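Local coordinates for protein putative pyridoxal phosphate-dependent transferase (Clostridium difficile, PDB 4DQ6) that is a putative pyridoxal phosphate-dependent transferase of the class I and II aminotransferase family, holding its pyridoxal-5'-phosphate in a two-subunit assembly, at residues P101-S104 with L105-E109; E156-E159 with N160-D164; F44-P48 with C49-S53; K27-T31 with N32-P36; K215-M219 with A220-K224. One frame throughout, in Å; residues are numbered along the deposited sequence.

Contact 1 of 5, residues P101-S104 with L105-E109; sequences PAIS and LLINE
Ile-103 and Ile-107, one helical turn apart, meet through the CG2 branch of the first and the CD1 end of the second at 4.0 Å. The two chains run at a slant to each other. In Ile-103 the CG2 methyl stands anti to the backbone N, while chi1 of -75° sets CG1 of Ile-107 beside its own backbone N and directs it back along the helix. That branch therefore lies over the preceding turn, with CG1 3.3 Å from the carbonyl O of Ile-103. Leu-106 does the same one residue earlier, its CG resting 3.3 Å from Ala-102 O, and Leu-105 leans its CG on Pro-101 O. Beneath these side chains run regular i to i+4 bonds, such as Leu-106 N to Ala-102 O at 2.9 Å. All belong to helix 99-110, whose first turn borders the pyridoxal-5'-phosphate: Pro-101 lines its pocket and touches it. Val-130 of helix 126-133 covers both isoleucines, whereas Leu-105 faces Leu-261 and Phe-265 of helix 255-267. Ser-104 has OG anti to its backbone N (chi1 -174°) and hydrogen-bonded to Arg-267 O of the second subunit and to Asn-134 ND2 of its own chain. At the partly exposed end, Asn-108 ND2 donates to Glu-109 OE2 from above the carboxylate plane at 3.0 Å, and the same oxygen forms a salt bridge with Arg-267 of its own chain.

Contact 2 of 5, residues E156-E159 with N160-D164; sequences EDIE and NKIKD
Asp-157 and Lys-161 form a salt bridge across one turn of helix, with NZ 2.7 Å from OD2 and lying on its syn lone pair. A weaker bond from NZ to OD1 makes the grip lopsided. The lysine can reach back because its CG sits beside the backbone N (chi1 -62°) and the chain is extended from there on, its CE passing close to both carboxylate oxygens. Ser-141 OG also bonds OD2, and NZ has a further partner in Ile-140 O, so each end of the ion pair is fastened to the C-terminal end of strand 137-140 or the residue after it.

The tightly packed side is that of the two isoleucines. Ile-158 is buried against Leu-189 and Ile-192 of helix 183-195, and its CG2 lies 4.1 Å from CD1 of Ile-162. Ile-158 lies on the short helix 155-161, which packs beside the large mixed sheet; the chain then leads into strand 165-171. The regular bond from Asn-160 N to Glu-156 O (2.9 Å) is followed by looser ones: Lys-161 N approaches Ile-158 O from above the carbonyl plane at 3.1 Å, and Ile-162 N makes only a weak bond to Glu-159 O.

Water takes over on the exposed face, where Asn-160 is modelled in two conformers. In the conformer described, one water donates to both Glu-156 O and Asn-160 OD1 (2.7 Å). A second donates to Asp-157 OD1 at 2.6 Å and is weakly held by Asn-160 ND2. Past the turn, Lys-163 N donates to a third water, 2.9 Å away.

Contact 3 of 5, residues F44-P48 with C49-S53; sequences FKAAP and CIIDS
The start of helix 48-58 illustrates how a helix can begin without a capping side chain: Ala-47 occupies the N-cap position, where its carbonyl and methyl meet the first turn. Ala-47 O receives Ile-51 N at 3.2 Å, nearly along the C=O axis, and takes a second, weak bond from Ile-50 N. Pro-48 follows as the first helical residue, and its O accepts Asp-52 N at 2.9 Å.

Apolar contacts accompany these bonds. The methyl of Ala-47 touches two side chains, SG of Cys-49 at 3.9 Å and CD1 of Ile-50 at 4.0 Å. A chi1 of 58° puts that sulfur between its own backbone N and carbonyl carbon, turned back toward the alanine. The other branch of Ile-50 is met by the preceding alanine, with Ala-46 CB 4.1 Å from Ile-50 CG2. CD1 of Ile-51 rests 3.4 Å from Ala-46 O.

Trp-291 of helix 289-313 packs on Ala-47 and Pro-48. Across the dimer interface, Tyr-63 of the second subunit touches Ala-46, and Glu-61 of the second subunit forms a salt bridge with Lys-45. A proline just after the N-cap, with no N-H to donate, is a common feature of helix N-termini.

Contact 4 of 5, residues K27-T31 with N32-P36; sequences KKYGT and NDLLP
Thr-31 OG1 accepts the backbone N-H of Asp-33 at 3.0 Å, in a nearly straight bond (165° at the hydrogen) that closes an ST turn. The turn belongs to the link between helix 25-29 and strand 35-36, in which Gly-30 leaves the helical conformation with a positive phi. The hydroxyl reaches forward because OG1 stands anti to the backbone N, beside the carbonyl carbon (chi1 175°). Asp-33 then centres an inverse gamma turn, whose bond from Leu-34 N to Asn-32 O is weak at 3.0 Å.

With the oxygen so placed, the CG2 methyl of Thr-31 faces the leucine three residues beyond and lies 4.0 Å from Leu-34 CG. The leucine in turn spans the link to Tyr-29, its side chain passing at a slant to both partners. Val-347 of helix 339-350 touches all three of these side chains, while Ala-353 of strand 352-353, which pairs in parallel with 35-36, packs on Tyr-29 and Leu-34.

The tyrosine hydroxyl is hydrogen-bonded to Leu-354 O, and its ring meets Trp-38 edge-to-face. Asn-32 ND2 is bonded to Ser-23 O, tying the link to the earlier helix 20-23. CG of Lys-28 lies over one face of the tyrosine ring, toward its rim, 3.6 Å above the plane. Across the link, Leu-34 CD1 reaches Tyr-29 CB at 3.6 Å and the ring carbon CG at 3.9 Å.

Contact 5 of 5, residues K215-M219 with A220-K224; sequences KHIPM and ASISK
Pro-218 O is gripped twice by Ser-221, through its hydroxyl and its backbone N-H, in a type I beta turn, Pro-218 to Ser-221, ahead of helix 224-228. Ser-221 OG donates at 2.7 Å in the carbonyl plane, on a lone pair; Ser-221 N, 2.9 Å away, comes from above that plane, so the two donors occupy different sectors of the oxygen. The hydroxyl folds back because chi1 of 76° sets OG between its own backbone N and carbonyl carbon. There it also lies against the proline ring, 3.4 Å from Pro-218 CD. One residue on, Ile-222 N makes a weak bond to Met-219 O.

Around this turn, Ile-217 and Ile-222 close the apolar side, crossing at about a right angle. Met-219 SD approaches Ile-222 CD1 more loosely, at 4.3 Å. Leu-186 of helix 183-195 packs on all three side chains, and Ala-220 lies against Thr-230 and Thr-232 of strand 230-234.

Farther out, Glu-204 holds the approach to the turn with both carboxylate oxygens, OE1 accepting from His-216 NE2 and OE2 from Met-219 N, while Asn-172 ND2 donates to Ile-217 O. Downstream, Ser-223 is the N-cap of helix 224-228, its OG bonded to Phe-226 N. Between the crossed isoleucines the nearest approach is that of Ile-217 CG2 to Ile-222 CG1, 3.8 Å.

In the fold
From the N terminus, contact 4 comes first, turning the chain from helix 25-29 into strand 35-36. Contact 3 follows at the entry to helix 48-58, its nearest atoms about 10 Å from those of contact 4. Contact 1 lies within helix 99-110 at the pyridoxal-5'-phosphate pocket; like contact 3, it touches the second subunit. Contact 2 lies toward the C-terminal end of helix 155-161, and contact 5 is a turn between strand 199-203 and helix 224-228. Both lean on helix 183-195, sharing Leu-189, beside the seven-stranded sheet. All five are local and in series, none nesting or crossing. Contacts 2 and 3 lie on opposite sides of the chain's centre, their centres about 45 Å apart.

Contact 1 of 5, residues P101-S104 with L105-E109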
loop_
_atom_site.group_PDB
_atom_site.type_symbol
_atom_site.label_atom_id
_atom_site.label_comp_id
_atom_site.label_asym_id
_atom_site.label_seq_id
_atom_site.Cartn_x
_atom_site.Cartn_y
_atom_site.Cartn_z
ATOM N N PRO A 101 -1.611 5.430 -7.824
ATOM C CA PRO A 101 -2.750 5.329 -6.947
ATOM C C PRO A 101 -3.356 6.684 -6.593
ATOM O O PRO A 101 -4.578 6.850 -6.583
ATOM C CB PRO A 101 -2.160 4.690 -5.703
ATOM C CG PRO A 101 -1.023 3.855 -6.176
ATOM C CD PRO A 101 -0.518 4.528 -7.423
ATOM N N ALA A 102 -2.499 7.658 -6.250
ATOM C CA ALA A 102 -2.957 9.027 -5.943
ATOM C C ALA A 102 -3.674 9.605 -7.130
ATOM O O ALA A 102 -4.759 10.198 -6.973
ATOM C CB ALA A 102 -1.786 9.934 -5.462
ATOM N N ILE A 103 -3.077 9.547 -8.302
ATOM C CA ILE A 103 -3.689 10.114 -9.511
ATOM C C ILE A 103 -5.030 9.466 -9.803
ATOM O O ILE A 103 -6.005 10.138 -10.180
ATOM C CB ILE A 103 -2.698 10.014 -10.678
ATOM C CG1 ILE A 103 -1.509 10.920 -10.415
ATOM C CG2 ILE A 103 -3.378 10.404 -12.007
ATOM C CD1 ILE A 103 -0.479 11.010 -11.495
ATOM N N SER A 104 -5.097 8.148 -9.595
ATOM C CA SER A 104 -6.330 7.414 -9.855
ATOM C C SER A 104 -7.423 7.913 -8.912
ATOM O O SER A 104 -8.556 8.173 -9.359
ATOM C CB SER A 104 -6.170 5.919 -9.574
ATOM O OG SER A 104 -7.314 5.186 -9.942
ATOM N N LEU A 105 -7.148 8.104 -7.629
ATOM C CA LEU A 105 -8.157 8.591 -6.680
ATOM C C LEU A 105 -8.540 10.046 -7.062
ATOM O O LEU A 105 -9.719 10.405 -6.995
ATOM C CB LEU A 105 -7.718 8.488 -5.235
ATOM C CG LEU A 105 -7.586 7.086 -4.717
ATOM C CD1 LEU A 105 -7.181 7.192 -3.246
ATOM C CD2 LEU A 105 -8.715 6.130 -4.831
ATOM N N LEU A 106 -7.546 10.886 -7.385
ATOM C CA LEU A 106 -7.810 12.272 -7.803
ATOM C C LEU A 106 -8.772 12.306 -8.977
ATOM O O LEU A 106 -9.700 13.135 -9.024
ATOM C CB LEU A 106 -6.527 13.008 -8.120
ATOM C CG LEU A 106 -5.615 13.360 -6.914
ATOM C CD1 LEU A 106 -4.234 13.808 -7.377
ATOM C CD2 LEU A 106 -6.337 14.434 -6.086
ATOM N N ILE A 107 -8.566 11.437 -9.945
ATOM C CA ILE A 107 -9.434 11.392 -11.142
ATOM C C ILE A 107 -10.837 11.031 -10.731
ATOM O O ILE A 107 -11.851 11.681 -11.194
ATOM C CB ILE A 107 -8.897 10.368 -12.175
ATOM C CG1 ILE A 107 -7.680 10.940 -12.889
ATOM C CG2 ILE A 107 -10.007 9.999 -13.157
ATOM C CD1 ILE A 107 -6.913 9.934 -13.728
ATOM N N ASN A 108 -11.025 9.999 -9.949
ATOM C CA ASN A 108 -12.342 9.644 -9.476
ATOM C C ASN A 108 -13.050 10.766 -8.717
ATOM O O ASN A 108 -14.298 10.964 -8.912
ATOM C CB ASN A 108 -12.291 8.405 -8.591
ATOM C CG ASN A 108 -13.668 7.857 -8.311
ATOM O OD1 ASN A 108 -14.395 7.384 -9.233
ATOM N ND2 ASN A 108 -14.089 7.983 -7.063
ATOM N N GLU A 109 -12.328 11.519 -7.896
ATOM C CA GLU A 109 -12.928 12.540 -7.012
ATOM C C GLU A 109 -13.129 13.903 -7.685
ATOM O O GLU A 109 -14.070 14.623 -7.323
ATOM C CB GLU A 109 -12.124 12.714 -5.724
ATOM C CG GLU A 109 -11.948 11.473 -4.861
ATOM C CD GLU A 109 -13.278 10.796 -4.514
ATOM O OE1 GLU A 109 -14.288 11.491 -4.161
ATOM O OE2 GLU A 109 -13.367 9.545 -4.636
#

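Contact 2 of 5, residues E156-E159 with N160-D164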
loop_
_atom_site.group_PDB
_atom_site.type_symbol
_atom_site.label_atom_id
_atom_site.label_comp_id
_atom_site.label_asym_id
_atom_site.label_seq_id
_atom_site.Cartn_x
_atom_site.Cartn_y
_atom_site.Cartn_z
ATOM N N GLU A 156 -0.724 24.919 -29.596
ATOM C CA GLU A 156 -1.866 25.060 -30.487
ATOM C C GLU A 156 -2.762 23.832 -30.378
ATOM O O GLU A 156 -3.981 23.966 -30.336
ATOM C CB GLU A 156 -1.412 25.249 -31.962
ATOM C CG GLU A 156 -2.527 25.531 -32.963
ATOM C CD GLU A 156 -2.034 25.661 -34.407
ATOM O OE1 GLU A 156 -2.641 26.430 -35.179
ATOM O OE2 GLU A 156 -1.040 24.987 -34.760
ATOM N N ASP A 157 -2.172 22.637 -30.359
ATOM C CA ASP A 157 -2.970 21.406 -30.303
ATOM C C ASP A 157 -3.739 21.305 -28.988
ATOM O O ASP A 157 -4.934 20.928 -28.989
ATOM C CB ASP A 157 -2.096 20.171 -30.529
ATOM C CG ASP A 157 -2.887 18.920 -30.697
ATOM O OD1 ASP A 157 -3.630 18.771 -31.715
ATOM O OD2 ASP A 157 -2.812 18.087 -29.776
ATOM N N ILE A 158 -3.072 21.675 -27.887
ATOM C CA ILE A 158 -3.676 21.691 -26.540
ATOM C C ILE A 158 -4.895 22.612 -26.560
ATOM O O ILE A 158 -6.013 22.207 -26.188
ATOM C CB ILE A 158 -2.728 22.251 -25.499
ATOM C CG1 ILE A 158 -1.550 21.278 -25.293
ATOM C CG2 ILE A 158 -3.425 22.397 -24.171
ATOM C CD1 ILE A 158 -0.434 21.771 -24.356
ATOM N N GLU A 159 -4.690 23.839 -27.040
ATOM C CA GLU A 159 -5.801 24.804 -27.211
ATOM C C GLU A 159 -6.946 24.253 -28.049
ATOM O O GLU A 159 -8.152 24.416 -27.684
ATOM C CB GLU A 159 -5.265 26.065 -27.890
ATOM C CG GLU A 159 -4.619 27.055 -26.948
ATOM C CD GLU A 159 -5.632 27.919 -26.198
ATOM O OE1 GLU A 159 -6.855 27.723 -26.337
ATOM O OE2 GLU A 159 -5.179 28.804 -25.444
ATOM N N ASN A 160 -6.600 23.586 -29.143
ATOM C CA ASN A 160 -7.593 23.066 -30.086
ATOM C C ASN A 160 -8.456 21.948 -29.478
ATOM O O ASN A 160 -9.581 21.714 -29.885
ATOM C CB ASN A 160 -6.893 22.514 -31.322
ATOM C CG ASN A 160 -6.725 23.557 -32.421
ATOM O OD1 ASN A 160 -6.908 24.746 -32.164
ATOM N ND2 ASN A 160 -6.270 23.139 -33.603
ATOM N N LYS A 161 -7.892 21.241 -28.505
ATOM C CA LYS A 161 -8.535 20.073 -27.901
ATOM C C LYS A 161 -9.026 20.313 -26.468
ATOM O O LYS A 161 -9.519 19.372 -25.844
ATOM C CB LYS A 161 -7.581 18.862 -27.918
ATOM C CG LYS A 161 -7.138 18.362 -29.278
ATOM C CD LYS A 161 -6.165 17.191 -29.167
ATOM C CE LYS A 161 -5.668 16.719 -30.511
ATOM N NZ LYS A 161 -4.373 15.982 -30.442
ATOM N N ILE A 162 -8.943 21.555 -25.972
ATOM C CA ILE A 162 -9.188 21.883 -24.552
ATOM C C ILE A 162 -10.662 21.877 -24.142
ATOM O O ILE A 162 -10.968 21.685 -22.950
ATOM C CB ILE A 162 -8.585 23.261 -24.166
ATOM C CG1 ILE A 162 -8.210 23.315 -22.683
ATOM C CG2 ILE A 162 -9.544 24.401 -24.452
ATOM C CD1 ILE A 162 -7.086 22.415 -22.257
ATOM N N LYS A 163 -11.564 22.098 -25.089
ATOM C CA LYS A 163 -12.968 22.306 -24.673
ATOM C C LYS A 163 -13.506 21.132 -23.830
ATOM O O LYS A 163 -13.548 19.957 -24.282
ATOM C CB LYS A 163 -13.908 22.590 -25.851
ATOM C CG LYS A 163 -15.362 22.940 -25.433
ATOM C CD LYS A 163 -16.282 23.326 -26.577
ATOM C CE LYS A 163 -17.696 23.414 -26.037
ATOM N NZ LYS A 163 -18.477 24.478 -26.691
ATOM N N ASP A 164 -14.027 21.506 -22.662
ATOM C CA ASP A 164 -14.611 20.580 -21.659
ATOM C C ASP A 164 -13.613 19.631 -20.975
ATOM O O ASP A 164 -14.054 18.790 -20.245
ATOM C CB ASP A 164 -15.770 19.757 -22.235
ATOM C CG ASP A 164 -16.982 20.617 -22.611
ATOM O OD1 ASP A 164 -17.301 21.634 -21.907
ATOM O OD2 ASP A 164 -17.623 20.242 -23.620
HETATM O O HOH W 1 -5.112 26.455 -31.214
HETATM O O HOH W 2 -5.653 19.779 -32.897
HETATM O O HOH W 3 -11.074 23.530 -27.517
#

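Contact 3 of 5, residues F44-P48 with C49-S53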
loop_
_atom_site.group_PDB
_atom_site.type_symbol
_atom_site.label_atom_id
_atom_site.label_comp_id
_atom_site.label_asym_id
_atom_site.label_seq_id
_atom_site.Cartn_x
_atom_site.Cartn_y
_atom_site.Cartn_z
ATOM N N PHE A 44 21.733 -0.371 -8.710
ATOM C CA PHE A 44 22.632 0.165 -7.724
ATOM C C PHE A 44 22.109 -0.076 -6.310
ATOM O O PHE A 44 20.964 -0.097 -6.069
ATOM C CB PHE A 44 22.805 1.651 -7.867
ATOM C CG PHE A 44 23.439 2.089 -9.131
ATOM C CD1 PHE A 44 24.583 1.501 -9.650
ATOM C CD2 PHE A 44 22.904 3.160 -9.777
ATOM C CE1 PHE A 44 25.111 1.954 -10.860
ATOM C CE2 PHE A 44 23.436 3.662 -10.948
ATOM C CZ PHE A 44 24.544 3.020 -11.508
ATOM N N LYS A 45 22.996 -0.265 -5.351
ATOM C CA LYS A 45 22.622 -0.296 -3.944
ATOM C C LYS A 45 22.026 1.003 -3.490
ATOM O O LYS A 45 22.372 2.066 -4.012
ATOM C CB LYS A 45 23.842 -0.594 -3.085
ATOM C CG LYS A 45 24.314 -2.019 -3.245
ATOM C CD LYS A 45 25.460 -2.287 -2.325
ATOM C CE LYS A 45 25.873 -3.725 -2.489
ATOM N NZ LYS A 45 27.117 -3.864 -1.704
ATOM N N ALA A 46 21.128 0.967 -2.531
ATOM C CA ALA A 46 20.589 2.194 -1.966
ATOM C C ALA A 46 21.679 2.925 -1.250
ATOM O O ALA A 46 22.670 2.297 -0.851
ATOM C CB ALA A 46 19.454 1.882 -0.953
ATOM N N ALA A 47 21.526 4.195 -1.012
ATOM C CA ALA A 47 22.467 4.979 -0.266
ATOM C C ALA A 47 22.758 4.393 1.110
ATOM O O ALA A 47 21.884 3.832 1.758
ATOM C CB ALA A 47 21.977 6.394 -0.094
ATOM N N PRO A 48 23.997 4.484 1.549
ATOM C CA PRO A 48 24.296 3.967 2.885
ATOM C C PRO A 48 23.411 4.463 4.013
ATOM O O PRO A 48 23.072 3.708 4.917
ATOM C CB PRO A 48 25.731 4.464 3.115
ATOM C CG PRO A 48 26.272 4.669 1.782
ATOM C CD PRO A 48 25.158 5.069 0.875
ATOM N N CYS A 49 23.019 5.728 3.984
ATOM C CA CYS A 49 22.144 6.241 5.008
ATOM C C CYS A 49 20.769 5.555 5.043
ATOM O O CYS A 49 20.131 5.398 6.101
ATOM C CB CYS A 49 21.961 7.711 4.874
ATOM S SG CYS A 49 21.282 8.232 3.277
ATOM N N ILE A 50 20.300 5.192 3.856
ATOM C CA ILE A 50 19.007 4.475 3.774
ATOM C C ILE A 50 19.146 3.046 4.341
ATOM O O ILE A 50 18.360 2.635 5.186
ATOM C CB ILE A 50 18.531 4.422 2.350
ATOM C CG1 ILE A 50 18.230 5.832 1.871
ATOM C CG2 ILE A 50 17.326 3.468 2.229
ATOM C CD1 ILE A 50 18.024 5.863 0.353
ATOM N N ILE A 51 20.238 2.310 3.972
ATOM C CA ILE A 51 20.450 0.956 4.488
ATOM C C ILE A 51 20.566 1.025 6.022
ATOM O O ILE A 51 19.954 0.216 6.726
ATOM C CB ILE A 51 21.673 0.305 3.844
ATOM C CG1 ILE A 51 21.510 0.192 2.325
ATOM C CG2 ILE A 51 21.936 -1.077 4.447
ATOM C CD1 ILE A 51 22.838 -0.082 1.625
ATOM N N ASP A 52 21.272 2.031 6.543
ATOM C CA ASP A 52 21.459 2.031 7.968
ATOM C C ASP A 52 20.164 2.402 8.715
ATOM O O ASP A 52 19.876 1.888 9.786
ATOM C CB ASP A 52 22.576 2.955 8.348
ATOM C CG ASP A 52 23.238 2.519 9.643
ATOM O OD1 ASP A 52 23.884 1.404 9.713
ATOM O OD2 ASP A 52 23.124 3.282 10.599
ATOM N N SER A 53 19.331 3.255 8.124
ATOM C CA SER A 53 18.017 3.571 8.726
ATOM C C SER A 53 17.146 2.296 8.789
ATOM O O SER A 53 16.420 2.030 9.776
ATOM C CB SER A 53 17.241 4.681 7.943
ATOM O OG SER A 53 16.589 4.294 6.680
#

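Contact 4 of 5, residues K27-T31 with N32-P36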
loop_
_atom_site.group_PDB
_atom_site.type_symbol
_atom_site.label_atom_id
_atom_site.label_comp_id
_atom_site.label_asym_id
_atom_site.label_seq_id
_atom_site.Cartn_x
_atom_site.Cartn_y
_atom_site.Cartn_z
ATOM N N LYS A 27 6.833 -12.856 -19.069
ATOM C CA LYS A 27 5.485 -12.523 -19.505
ATOM C C LYS A 27 5.512 -11.429 -20.542
ATOM O O LYS A 27 4.650 -11.388 -21.408
ATOM C CB LYS A 27 4.534 -12.163 -18.344
ATOM C CG LYS A 27 5.120 -11.230 -17.300
ATOM N N LYS A 28 6.509 -10.547 -20.483
ATOM C CA LYS A 28 6.519 -9.389 -21.363
ATOM C C LYS A 28 7.249 -9.667 -22.681
ATOM O O LYS A 28 6.793 -9.256 -23.748
ATOM C CB LYS A 28 7.147 -8.190 -20.645
ATOM C CG LYS A 28 7.212 -6.940 -21.508
ATOM N N TYR A 29 8.361 -10.392 -22.603
ATOM C CA TYR A 29 9.266 -10.595 -23.740
ATOM C C TYR A 29 9.269 -12.041 -24.246
ATOM O O TYR A 29 9.863 -12.305 -25.280
ATOM C CB TYR A 29 10.683 -10.197 -23.349
ATOM C CG TYR A 29 10.787 -8.729 -22.990
ATOM C CD1 TYR A 29 10.890 -7.755 -23.963
ATOM C CD2 TYR A 29 10.774 -8.331 -21.680
ATOM C CE1 TYR A 29 10.968 -6.424 -23.621
ATOM C CE2 TYR A 29 10.850 -6.998 -21.317
ATOM C CZ TYR A 29 10.952 -6.046 -22.299
ATOM O OH TYR A 29 10.977 -4.719 -21.911
ATOM N N GLY A 30 8.666 -12.957 -23.488
ATOM C CA GLY A 30 8.608 -14.355 -23.897
ATOM C C GLY A 30 9.693 -15.213 -23.279
ATOM O O GLY A 30 9.640 -16.452 -23.397
ATOM N N THR A 31 10.674 -14.570 -22.642
ATOM C CA THR A 31 11.786 -15.233 -21.971
ATOM C C THR A 31 12.353 -14.317 -20.908
ATOM O O THR A 31 12.181 -13.115 -21.009
ATOM C CB THR A 31 12.905 -15.642 -22.956
ATOM O OG1 THR A 31 14.016 -16.174 -22.219
ATOM C CG2 THR A 31 13.363 -14.487 -23.778
ATOM N N ASN A 32 12.982 -14.895 -19.884
ATOM C CA ASN A 32 13.684 -14.187 -18.829
ATOM C C ASN A 32 15.208 -14.152 -19.049
ATOM O O ASN A 32 15.943 -13.519 -18.294
ATOM C CB ASN A 32 13.401 -14.872 -17.493
ATOM C CG ASN A 32 12.838 -13.947 -16.417
ATOM O OD1 ASN A 32 12.398 -12.785 -16.640
ATOM N ND2 ASN A 32 12.780 -14.507 -15.205
ATOM N N ASP A 33 15.693 -14.850 -20.071
ATOM C CA ASP A 33 17.100 -14.906 -20.392
ATOM C C ASP A 33 17.541 -13.712 -21.248
ATOM O O ASP A 33 17.986 -13.872 -22.404
ATOM C CB ASP A 33 17.390 -16.199 -21.133
ATOM C CG ASP A 33 18.842 -16.497 -21.162
ATOM O OD1 ASP A 33 19.491 -16.097 -20.172
ATOM O OD2 ASP A 33 19.326 -17.115 -22.142
ATOM N N LEU A 34 17.368 -12.519 -20.685
ATOM C CA LEU A 34 17.699 -11.261 -21.315
ATOM C C LEU A 34 18.464 -10.355 -20.344
ATOM O O LEU A 34 18.315 -10.471 -19.160
ATOM C CB LEU A 34 16.415 -10.553 -21.747
ATOM C CG LEU A 34 15.521 -11.359 -22.667
ATOM C CD1 LEU A 34 14.225 -10.569 -22.760
ATOM C CD2 LEU A 34 16.163 -11.555 -24.019
ATOM N N LEU A 35 19.253 -9.426 -20.883
ATOM C CA LEU A 35 19.908 -8.388 -20.090
ATOM C C LEU A 35 18.846 -7.281 -19.909
ATOM O O LEU A 35 18.419 -6.705 -20.886
ATOM C CB LEU A 35 21.128 -7.818 -20.823
ATOM C CG LEU A 35 22.053 -6.811 -20.095
ATOM C CD1 LEU A 35 23.475 -6.843 -20.655
ATOM C CD2 LEU A 35 21.540 -5.394 -20.210
ATOM N N PRO A 36 18.465 -6.979 -18.669
ATOM C CA PRO A 36 17.325 -6.057 -18.481
ATOM C C PRO A 36 17.733 -4.588 -18.442
ATOM O O PRO A 36 18.541 -4.169 -17.616
ATOM C CB PRO A 36 16.769 -6.507 -17.122
ATOM C CG PRO A 36 17.975 -6.963 -16.408
ATOM C CD PRO A 36 18.844 -7.642 -17.411
#

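Contact 5 of 5, residues K215-M219 with A220-K224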
loop_
_atom_site.group_PDB
_atom_site.type_symbol
_atom_site.label_atom_id
_atom_site.label_comp_id
_atom_site.label_asym_id
_atom_site.label_seq_id
_atom_site.Cartn_x
_atom_site.Cartn_y
_atom_site.Cartn_z
ATOM N N LYS A 215 17.406 22.590 -14.566
ATOM C CA LYS A 215 16.860 22.804 -13.236
ATOM C C LYS A 215 15.396 22.448 -13.210
ATOM O O LYS A 215 14.623 22.930 -14.039
ATOM C CB LYS A 215 17.057 24.262 -12.753
ATOM C CG LYS A 215 16.958 24.282 -11.238
ATOM C CD LYS A 215 17.209 25.643 -10.583
ATOM C CE LYS A 215 16.594 25.718 -9.166
ATOM N NZ LYS A 215 16.928 24.669 -8.129
ATOM N N HIS A 216 14.995 21.588 -12.283
ATOM C CA HIS A 216 13.599 21.295 -12.083
ATOM C C HIS A 216 12.847 22.489 -11.548
ATOM O O HIS A 216 13.245 23.089 -10.529
ATOM C CB HIS A 216 13.398 20.114 -11.144
ATOM C CG HIS A 216 11.986 19.765 -10.949
ATOM N ND1 HIS A 216 11.251 19.177 -11.923
ATOM C CD2 HIS A 216 11.137 19.965 -9.867
ATOM C CE1 HIS A 216 9.978 19.041 -11.479
ATOM N NE2 HIS A 216 9.895 19.563 -10.249
ATOM N N ILE A 217 11.717 22.788 -12.185
ATOM C CA ILE A 217 10.765 23.825 -11.738
ATOM C C ILE A 217 9.421 23.164 -11.440
ATOM O O ILE A 217 8.750 22.725 -12.375
ATOM C CB ILE A 217 10.523 24.857 -12.866
ATOM C CG1 ILE A 217 11.829 25.439 -13.393
ATOM C CG2 ILE A 217 9.546 25.933 -12.411
ATOM C CD1 ILE A 217 12.685 26.137 -12.380
ATOM N N PRO A 218 9.004 23.070 -10.184
ATOM C CA PRO A 218 7.699 22.545 -9.882
ATOM C C PRO A 218 6.688 23.497 -10.512
ATOM O O PRO A 218 6.743 24.713 -10.300
ATOM C CB PRO A 218 7.669 22.511 -8.339
ATOM C CG PRO A 218 9.131 22.515 -7.971
ATOM C CD PRO A 218 9.796 23.326 -8.985
ATOM N N MET A 219 5.708 22.926 -11.193
ATOM C CA MET A 219 4.709 23.766 -11.786
ATOM C C MET A 219 4.013 24.662 -10.772
ATOM O O MET A 219 3.727 25.843 -11.014
ATOM C CB MET A 219 3.700 22.869 -12.490
ATOM C CG MET A 219 2.445 23.558 -13.009
ATOM S SD MET A 219 2.670 24.818 -14.312
ATOM C CE MET A 219 2.279 23.815 -15.748
ATOM N N ALA A 220 3.681 24.092 -9.632
ATOM C CA ALA A 220 2.967 24.831 -8.589
ATOM C C ALA A 220 3.798 25.941 -7.962
ATOM O O ALA A 220 3.235 26.790 -7.265
ATOM C CB ALA A 220 2.565 23.852 -7.477
ATOM N N SER A 221 5.109 25.958 -8.197
ATOM C CA SER A 221 6.028 26.896 -7.556
ATOM C C SER A 221 6.126 28.256 -8.278
ATOM O O SER A 221 6.748 29.196 -7.789
ATOM C CB SER A 221 7.442 26.295 -7.453
ATOM O OG SER A 221 8.134 26.312 -8.697
ATOM N N ILE A 222 5.550 28.320 -9.473
ATOM C CA ILE A 222 5.785 29.471 -10.374
ATOM C C ILE A 222 5.059 30.753 -9.936
ATOM O O ILE A 222 5.611 31.853 -10.055
ATOM C CB ILE A 222 5.430 29.099 -11.818
ATOM C CG1 ILE A 222 6.407 28.014 -12.270
ATOM C CG2 ILE A 222 5.487 30.326 -12.765
ATOM C CD1 ILE A 222 6.038 27.438 -13.632
ATOM N N SER A 223 3.868 30.580 -9.395
ATOM C CA SER A 223 3.047 31.697 -8.922
ATOM C C SER A 223 1.986 31.192 -7.962
ATOM O O SER A 223 1.658 30.007 -7.918
ATOM C CB SER A 223 2.381 32.392 -10.099
ATOM O OG SER A 223 1.325 31.633 -10.665
ATOM N N LYS A 224 1.383 32.123 -7.246
ATOM C CA LYS A 224 0.311 31.762 -6.327
ATOM C C LYS A 224 -0.891 31.218 -7.074
ATOM O O LYS A 224 -1.597 30.362 -6.579
ATOM C CB LYS A 224 -0.132 32.992 -5.495
ATOM C CG LYS A 224 0.916 33.407 -4.477
ATOM C CD LYS A 224 1.180 32.338 -3.415
ATOM C CE LYS A 224 2.201 32.829 -2.385
ATOM N NZ LYS A 224 1.788 32.441 -0.999
#